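Local coordinates for protein hypothetical methylmalonyl-CoA decarboxylase alpha subunit (Sulfolobus tokodaii, PDB 1X0U) that is of unknown detailed function but belongs to the carboxyl transferase family of the ClpP/crotonase clan and assembles as a six-chain complex, at residues V158-S161 with P165-T168; G221-A226 with H233-S238; G423-Y428 with K506-Y511. All coordinates share one frame; numbering follows the deposited sequence.

Contact 1. Residues V158-S161 with P165-T168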
loop_
_atom_site.group_PDB
_atom_site.type_symbol
_atom_site.label_atom_id
_atom_site.label_comp_id
_atom_site.label_asym_id
_atom_site.label_seq_id
_atom_site.Cartn_x
_atom_site.Cartn_y
_atom_site.Cartn_z
ATOM N N VAL A 158 24.229 -2.903 4.534
ATOM C CA VAL A 158 23.328 -3.441 3.525
ATOM C C VAL A 158 21.914 -2.872 3.657
ATOM O O VAL A 158 21.308 -2.474 2.666
ATOM C CB VAL A 158 23.282 -4.982 3.607
ATOM C CG1 VAL A 158 22.207 -5.541 2.691
ATOM C CG2 VAL A 158 24.639 -5.547 3.228
ATOM N N MET A 159 21.391 -2.823 4.878
ATOM C CA MET A 159 20.048 -2.283 5.092
ATOM C C MET A 159 19.981 -0.816 4.684
ATOM O O MET A 159 18.950 -0.340 4.215
ATOM C CB MET A 159 19.645 -2.379 6.566
ATOM C CG MET A 159 19.565 -3.789 7.128
ATOM S SD MET A 159 18.364 -4.847 6.294
ATOM C CE MET A 159 19.455 -5.901 5.317
ATOM N N ALA A 160 21.085 -0.101 4.886
ATOM C CA ALA A 160 21.143 1.319 4.575
ATOM C C ALA A 160 21.499 1.577 3.119
ATOM O O ALA A 160 21.342 2.696 2.619
ATOM C CB ALA A 160 22.167 2.011 5.489
ATOM N N SER A 161 21.969 0.536 2.441
ATOM C CA SER A 161 22.381 0.659 1.056
ATOM C C SER A 161 21.265 1.168 0.146
ATOM O O SER A 161 20.230 0.514 -0.038
ATOM C CB SER A 161 22.905 -0.678 0.555
ATOM O OG SER A 161 23.540 -0.518 -0.699
ATOM N N PRO A 165 23.125 7.957 2.096
ATOM C CA PRO A 165 24.487 7.982 1.551
ATOM C C PRO A 165 25.482 7.478 2.592
ATOM O O PRO A 165 25.423 7.881 3.750
ATOM C CB PRO A 165 24.715 9.461 1.233
ATOM C CG PRO A 165 23.330 10.004 1.058
ATOM C CD PRO A 165 22.561 9.315 2.151
ATOM N N GLN A 166 26.394 6.611 2.171
ATOM C CA GLN A 166 27.409 6.064 3.062
ATOM C C GLN A 166 28.803 6.307 2.509
ATOM O O GLN A 166 29.199 5.701 1.504
ATOM C CB GLN A 166 27.205 4.563 3.232
ATOM C CG GLN A 166 25.925 4.172 3.936
ATOM C CD GLN A 166 25.751 2.675 3.960
ATOM O OE1 GLN A 166 25.306 2.065 2.974
ATOM N NE2 GLN A 166 26.135 2.057 5.073
ATOM N N ILE A 167 29.546 7.185 3.178
ATOM C CA ILE A 167 30.907 7.533 2.769
ATOM C C ILE A 167 31.932 7.089 3.819
ATOM O O ILE A 167 31.738 7.293 5.008
ATOM C CB ILE A 167 31.039 9.055 2.574
ATOM C CG1 ILE A 167 30.036 9.532 1.525
ATOM C CG2 ILE A 167 32.441 9.403 2.144
ATOM C CD1 ILE A 167 29.882 11.047 1.454
ATOM N N THR A 168 33.023 6.478 3.379
ATOM C CA THR A 168 34.045 6.047 4.322
ATOM C C THR A 168 35.359 6.763 4.035
ATOM O O THR A 168 35.762 6.884 2.881
ATOM C CB THR A 168 34.351 4.539 4.221
ATOM O OG1 THR A 168 35.135 4.292 3.051
ATOM C CG2 THR A 168 33.086 3.726 4.147
#
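The terminal amide of Gln166 turns one flat face to Ala160 and Ser161, and Ala160 CB sits over that face, 4.0 Å from Gln166 CD. The methyl is therefore almost directly over the amide carbon rather than beside it. The backbone of Ser161 comes up on the same face but nearer the amide plane and off to one side, toward the rim of the group, with Ser161 N 4.6 Å from Gln166 CD. The amide is probably turned over in the model, so its two ends cannot be told apart. The shape of the chain is clear, however: CG stands anti to the carbonyl carbon, the chain then runs extended across the gap, and the amide plane is turned broadside to the methyl.

On the helix side, Ser161 N bonds back to Val158 O, at 3.1 Å, closing a turn. The chain then needs just three residues to reach Pro165 and enter strand 166-170. This is the second half of a beta-alpha-beta unit formed by strand 129-133, helix 144-160 and strand 166-170. Ser161 turns away from the strand segment to the second subunit: its OG is hydrogen-bonded to Asn519 N of the second subunit, and its carbonyl oxygen to Lys515 of that subunit.

Between these segments the contact is van der Waals packing, although the strand contributes a polar group. A buried amide with a methyl over its face gains no hydrogen bond from that methyl, so its polar needs are probably met from other directions; Tyr119 and Asn157 lie close to it, though how they pair with it is undecided.

Contact 2. Residues G221-A226 with H233-S238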
loop_
_atom_site.group_PDB
_atom_site.type_symbol
_atom_site.label_atom_id
_atom_site.label_comp_id
_atom_site.label_asym_id
_atom_site.label_seq_id
_atom_site.Cartn_x
_atom_site.Cartn_y
_atom_site.Cartn_z
ATOM N N GLY A 221 48.059 -0.353 -0.774
ATOM C CA GLY A 221 48.190 1.073 -0.511
ATOM C C GLY A 221 47.135 1.827 -1.298
ATOM O O GLY A 221 46.496 1.256 -2.185
ATOM N N ALA A 222 46.938 3.100 -0.979
ATOM C CA ALA A 222 45.938 3.904 -1.666
ATOM C C ALA A 222 46.055 3.816 -3.190
ATOM O O ALA A 222 45.051 3.723 -3.902
ATOM C CB ALA A 222 46.042 5.347 -1.220
ATOM N N VAL A 223 47.282 3.824 -3.691
ATOM C CA VAL A 223 47.489 3.769 -5.126
ATOM C C VAL A 223 46.970 2.475 -5.768
ATOM O O VAL A 223 46.296 2.530 -6.800
ATOM C CB VAL A 223 48.977 3.985 -5.473
ATOM C CG1 VAL A 223 49.181 3.852 -6.959
ATOM C CG2 VAL A 223 49.416 5.363 -5.017
ATOM N N VAL A 224 47.251 1.320 -5.169
ATOM C CA VAL A 224 46.769 0.075 -5.757
ATOM C C VAL A 224 45.246 0.049 -5.874
ATOM O O VAL A 224 44.712 -0.394 -6.885
ATOM C CB VAL A 224 47.195 -1.183 -4.956
ATOM C CG1 VAL A 224 48.708 -1.217 -4.764
ATOM C CG2 VAL A 224 46.484 -1.219 -3.636
ATOM N N HIS A 225 44.550 0.541 -4.850
ATOM C CA HIS A 225 43.093 0.521 -4.854
ATOM C C HIS A 225 42.420 1.616 -5.686
ATOM O O HIS A 225 41.321 1.413 -6.203
ATOM C CB HIS A 225 42.560 0.556 -3.421
ATOM C CG HIS A 225 42.978 -0.620 -2.594
ATOM N ND1 HIS A 225 42.868 -1.920 -3.039
ATOM C CD2 HIS A 225 43.506 -0.693 -1.350
ATOM C CE1 HIS A 225 43.313 -2.743 -2.106
ATOM N NE2 HIS A 225 43.706 -2.023 -1.071
ATOM N N ALA A 226 43.059 2.771 -5.824
ATOM C CA ALA A 226 42.465 3.834 -6.616
ATOM C C ALA A 226 42.847 3.719 -8.086
ATOM O O ALA A 226 42.239 4.374 -8.930
ATOM C CB ALA A 226 42.882 5.201 -6.073
ATOM N N HIS A 233 37.435 5.049 -4.365
ATOM C CA HIS A 233 36.777 5.954 -5.308
ATOM C C HIS A 233 37.484 7.298 -5.431
ATOM O O HIS A 233 37.457 7.920 -6.486
ATOM C CB HIS A 233 35.309 6.167 -4.907
ATOM C CG HIS A 233 34.524 4.898 -4.842
ATOM N ND1 HIS A 233 34.466 4.120 -3.707
ATOM C CD2 HIS A 233 33.849 4.220 -5.799
ATOM C CE1 HIS A 233 33.791 3.015 -3.970
ATOM N NE2 HIS A 233 33.409 3.052 -5.233
ATOM N N PHE A 234 38.102 7.746 -4.343
ATOM C CA PHE A 234 38.842 9.005 -4.349
ATOM C C PHE A 234 40.134 8.819 -3.585
ATOM O O PHE A 234 40.126 8.308 -2.451
ATOM C CB PHE A 234 38.080 10.130 -3.654
ATOM C CG PHE A 234 36.736 10.406 -4.221
ATOM C CD1 PHE A 234 35.593 9.886 -3.620
ATOM C CD2 PHE A 234 36.597 11.222 -5.332
ATOM C CE1 PHE A 234 34.329 10.179 -4.111
ATOM C CE2 PHE A 234 35.341 11.517 -5.832
ATOM C CZ PHE A 234 34.202 10.999 -5.224
ATOM N N MET A 235 41.239 9.228 -4.203
ATOM C CA MET A 235 42.540 9.146 -3.555
ATOM C C MET A 235 42.984 10.569 -3.284
ATOM O O MET A 235 42.920 11.419 -4.164
ATOM C CB MET A 235 43.560 8.446 -4.444
ATOM C CG MET A 235 44.947 8.422 -3.839
ATOM S SD MET A 235 46.020 7.261 -4.694
ATOM C CE MET A 235 46.246 8.121 -6.274
ATOM N N VAL A 236 43.435 10.828 -2.065
ATOM C CA VAL A 236 43.854 12.166 -1.688
ATOM C C VAL A 236 45.193 12.175 -0.944
ATOM O O VAL A 236 45.662 11.143 -0.468
ATOM C CB VAL A 236 42.758 12.829 -0.827
ATOM C CG1 VAL A 236 42.583 12.069 0.476
ATOM C CG2 VAL A 236 43.102 14.249 -0.574
ATOM N N ASP A 237 45.798 13.354 -0.841
ATOM C CA ASP A 237 47.094 13.516 -0.193
ATOM C C ASP A 237 47.060 13.686 1.314
ATOM O O ASP A 237 48.024 13.337 1.998
ATOM C CB ASP A 237 47.819 14.711 -0.798
ATOM C CG ASP A 237 48.168 14.494 -2.244
ATOM O OD1 ASP A 237 48.182 15.484 -3.006
ATOM O OD2 ASP A 237 48.438 13.332 -2.615
ATOM N N SER A 238 45.970 14.230 1.844
ATOM C CA SER A 238 45.910 14.427 3.278
ATOM C C SER A 238 44.537 14.197 3.887
ATOM O O SER A 238 43.538 14.021 3.191
ATOM C CB SER A 238 46.376 15.834 3.625
ATOM O OG SER A 238 45.370 16.770 3.303
#
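Met235 reaches from its strand and lays its sulfur against the strand-facing side of helix 222-229, between two alanine methyls that stand one turn apart. Ala222 CB and Ala226 CB are each 4.0 Å from Met235 SD, while nearer the strand backbone Ala226 CB also meets Met235 CB at 3.7 Å. The alanines both point at the strand, and the helical bond from Ala226 N to Ala222 O, 2.9 Å long, holds them at that spacing. Having no more than a methyl each, they let the thioether come close to the helix backbone: Met235 SD lies 3.8 Å from Ala222 O.

Val223 approaches from the flank. Its CG2 branch, anti to the carbonyl carbon, meets Met235 SD at 3.9 Å with the two side chains at a slant to each other, on the more open side of the contact. Met235 itself leaves the strand with CG anti to the backbone N (chi1 176°) and stays extended to the sulfur; only the last torsion bends, turning CE off the line of the chain to stand 4.4 Å from Val223 CG2.

The neighbours of Met235 along the strand point the other way. Phe234 and Val236 pack on helix 239-252, so the strand has a helix against each face, and the side of Ala222 and Met235 also touches Lys192. Ser238 caps the start of helix 239-252 with a bond from Glu241 N to its OG.

The axes of helix 222-226 and strand 234-236 lie 8.6 Å apart and run nearly antiparallel, at 156°. That is the packing of a helix on a strand of a layered alpha/beta sheet, here the strand that is outermost, within this chain, at the end of the first sheet of this crotonase-clan fold.

Contact 3. Residues G423-Y428 with K506-Y511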
loop_
_atom_site.group_PDB
_atom_site.type_symbol
_atom_site.label_atom_id
_atom_site.label_comp_id
_atom_site.label_asym_id
_atom_site.label_seq_id
_atom_site.Cartn_x
_atom_site.Cartn_y
_atom_site.Cartn_z
ATOM N N GLY A 423 15.694 2.706 -22.029
ATOM C CA GLY A 423 15.177 3.596 -21.003
ATOM C C GLY A 423 15.552 5.076 -21.090
ATOM O O GLY A 423 15.118 5.866 -20.255
ATOM N N ALA A 424 16.351 5.473 -22.074
ATOM C CA ALA A 424 16.721 6.890 -22.206
ATOM C C ALA A 424 15.462 7.701 -22.498
ATOM O O ALA A 424 14.730 7.378 -23.421
ATOM C CB ALA A 424 17.726 7.068 -23.343
ATOM N N ASP A 425 15.212 8.747 -21.713
ATOM C CA ASP A 425 14.034 9.595 -21.895
ATOM C C ASP A 425 14.150 10.482 -23.126
ATOM O O ASP A 425 13.176 10.661 -23.863
ATOM C CB ASP A 425 13.821 10.474 -20.661
ATOM C CG ASP A 425 13.589 9.660 -19.398
ATOM O OD1 ASP A 425 12.517 9.029 -19.281
ATOM O OD2 ASP A 425 14.486 9.646 -18.525
ATOM N N LEU A 426 15.338 11.049 -23.325
ATOM C CA LEU A 426 15.617 11.914 -24.466
ATOM C C LEU A 426 17.015 11.569 -25.007
ATOM O O LEU A 426 17.946 11.302 -24.234
ATOM C CB LEU A 426 15.563 13.391 -24.043
ATOM C CG LEU A 426 14.248 13.983 -23.506
ATOM C CD1 LEU A 426 14.532 15.304 -22.809
ATOM C CD2 LEU A 426 13.246 14.179 -24.646
ATOM N N VAL A 427 17.144 11.558 -26.333
ATOM C CA VAL A 427 18.403 11.257 -27.001
ATOM C C VAL A 427 18.691 12.336 -28.046
ATOM O O VAL A 427 17.884 12.571 -28.944
ATOM C CB VAL A 427 18.348 9.884 -27.721
ATOM C CG1 VAL A 427 19.589 9.695 -28.605
ATOM C CG2 VAL A 427 18.262 8.757 -26.697
ATOM N N TYR A 428 19.840 12.993 -27.916
ATOM C CA TYR A 428 20.249 14.029 -28.850
ATOM C C TYR A 428 21.592 13.647 -29.448
ATOM O O TYR A 428 22.308 12.818 -28.889
ATOM C CB TYR A 428 20.373 15.380 -28.149
ATOM C CG TYR A 428 19.075 15.893 -27.568
ATOM C CD1 TYR A 428 18.771 15.713 -26.219
ATOM C CD2 TYR A 428 18.148 16.559 -28.367
ATOM C CE1 TYR A 428 17.576 16.186 -25.682
ATOM C CE2 TYR A 428 16.952 17.033 -27.838
ATOM C CZ TYR A 428 16.670 16.844 -26.500
ATOM O OH TYR A 428 15.474 17.294 -25.986
ATOM N N LYS A 506 12.204 16.553 -14.146
ATOM C CA LYS A 506 12.339 16.558 -12.689
ATOM C C LYS A 506 11.226 15.836 -11.951
ATOM O O LYS A 506 11.470 15.204 -10.924
ATOM C CB LYS A 506 12.466 17.993 -12.155
ATOM C CG LYS A 506 11.304 18.911 -12.510
ATOM C CD LYS A 506 11.548 20.344 -12.017
ATOM C CE LYS A 506 10.513 21.316 -12.587
ATOM N NZ LYS A 506 10.629 22.690 -12.008
ATOM N N THR A 507 10.007 15.922 -12.471
ATOM C CA THR A 507 8.871 15.265 -11.828
ATOM C C THR A 507 8.570 13.890 -12.416
ATOM O O THR A 507 7.469 13.379 -12.265
ATOM C CB THR A 507 7.606 16.129 -11.925
ATOM O OG1 THR A 507 7.527 16.707 -13.230
ATOM C CG2 THR A 507 7.645 17.240 -10.892
ATOM N N LYS A 508 9.563 13.300 -13.078
ATOM C CA LYS A 508 9.425 11.984 -13.695
ATOM C C LYS A 508 9.137 10.870 -12.689
ATOM O O LYS A 508 9.794 10.776 -11.655
ATOM C CB LYS A 508 10.705 11.628 -14.454
ATOM C CG LYS A 508 10.679 10.242 -15.098
ATOM C CD LYS A 508 12.067 9.811 -15.575
ATOM C CE LYS A 508 12.021 8.430 -16.201
ATOM N NZ LYS A 508 13.354 7.976 -16.628
ATOM N N ARG A 509 8.163 10.023 -13.019
ATOM C CA ARG A 509 7.762 8.883 -12.188
ATOM C C ARG A 509 7.515 7.687 -13.113
ATOM O O ARG A 509 6.834 7.823 -14.124
ATOM C CB ARG A 509 6.479 9.216 -11.419
ATOM C CG ARG A 509 6.633 9.271 -9.903
ATOM C CD ARG A 509 7.600 10.367 -9.464
ATOM N NE ARG A 509 7.768 10.401 -8.011
ATOM C CZ ARG A 509 8.520 11.289 -7.367
ATOM N NH1 ARG A 509 9.176 12.219 -8.050
ATOM N NH2 ARG A 509 8.618 11.247 -6.041
ATOM N N GLU A 510 8.059 6.521 -12.779
ATOM C CA GLU A 510 7.883 5.348 -13.635
ATOM C C GLU A 510 7.606 4.050 -12.870
ATOM O O GLU A 510 7.961 3.918 -11.695
ATOM C CB GLU A 510 9.121 5.167 -14.513
ATOM C CG GLU A 510 8.843 4.492 -15.837
ATOM C CD GLU A 510 10.106 4.205 -16.620
ATOM O OE1 GLU A 510 10.914 5.140 -16.821
ATOM O OE2 GLU A 510 10.287 3.040 -17.039
ATOM N N TYR A 511 6.983 3.091 -13.554
ATOM C CA TYR A 511 6.631 1.798 -12.962
ATOM C C TYR A 511 7.733 0.743 -13.022
ATOM O O TYR A 511 8.568 0.736 -13.929
ATOM C CB TYR A 511 5.388 1.221 -13.652
ATOM C CG TYR A 511 4.994 -0.163 -13.154
ATOM C CD1 TYR A 511 4.331 -0.331 -11.934
ATOM C CD2 TYR A 511 5.323 -1.310 -13.885
ATOM C CE1 TYR A 511 4.006 -1.605 -11.454
ATOM C CE2 TYR A 511 5.004 -2.589 -13.411
ATOM C CZ TYR A 511 4.347 -2.726 -12.196
ATOM O OH TYR A 511 4.032 -3.981 -11.728
#
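Asp425 and Lys508 meet through a salt bridge, their side chains coming at each other from opposite directions. The ammonium is held by both carboxylate oxygens: Lys508 NZ lies 2.8 Å from Asp425 OD2, on its syn lone pair, and 3.0 Å from Asp425 OD1 in a weak hydrogen bond. The lysine delivers its charge at full stretch. CG is anti to the backbone N (chi1 178°), and each later torsion is also close to trans, so the loop after helix 494-505 can remain well away from the strand, Asp425 CA and Lys508 CA, the nearest pair of CA atoms across the contact, being 9.7 Å apart.

The same ammonium has a further charged neighbour in Glu510 OE1, which is 3.7 Å from Lys508 NZ, a long ion pair. The three residues thus make a network with the lysine between two acids. Asp425 OD1 and Glu510 OE1 come to 4.9 Å, and the lysine charge would be expected to offset the repulsion between them.

Asp425 immediately precedes strand 426-429, which runs parallel to strand 401-406 in the second of the chain's two mixed sheets; the salt bridge therefore ties the tail beyond helix 494-505 to the start of an inner strand of that sheet.

Ordinary hydrogen bonds complete the polar site. Asp425 OD2 also accepts from Lys401 N, and Lys508 NZ also donates to Val399 O, so both charged ends are anchored to the chain around the start of strand 401-406.

The bridge also carries Lys508 CE to 3.2 Å from Asp425 OD1. In addition, Asp425 packs on Leu505 and on Lys124 of the third subunit; Val125 O of the same subunit is hydrogen-bonded to Thr507 OG1.

Contacts 1 and 2 both reach the sheet that contains strands 166-170 and 234-236, with strand 187-191 between them; their centres are about 20 Å apart and their nearest atoms about 7 Å, without touching. Helix 239-252 spans the two, packing on Ile167 as well as on Phe234 and Val236. Contact 3 belongs to the other sheet, its centre about 26 Å from that of contact 1 and about 35 Å from that of contact 2. All three reach the second subunit, contact 1 by hydrogen bonds, contact 2 by packing and contact 3 by a weak, long ion pair, while contact 3 also meets the third and fourth subunits.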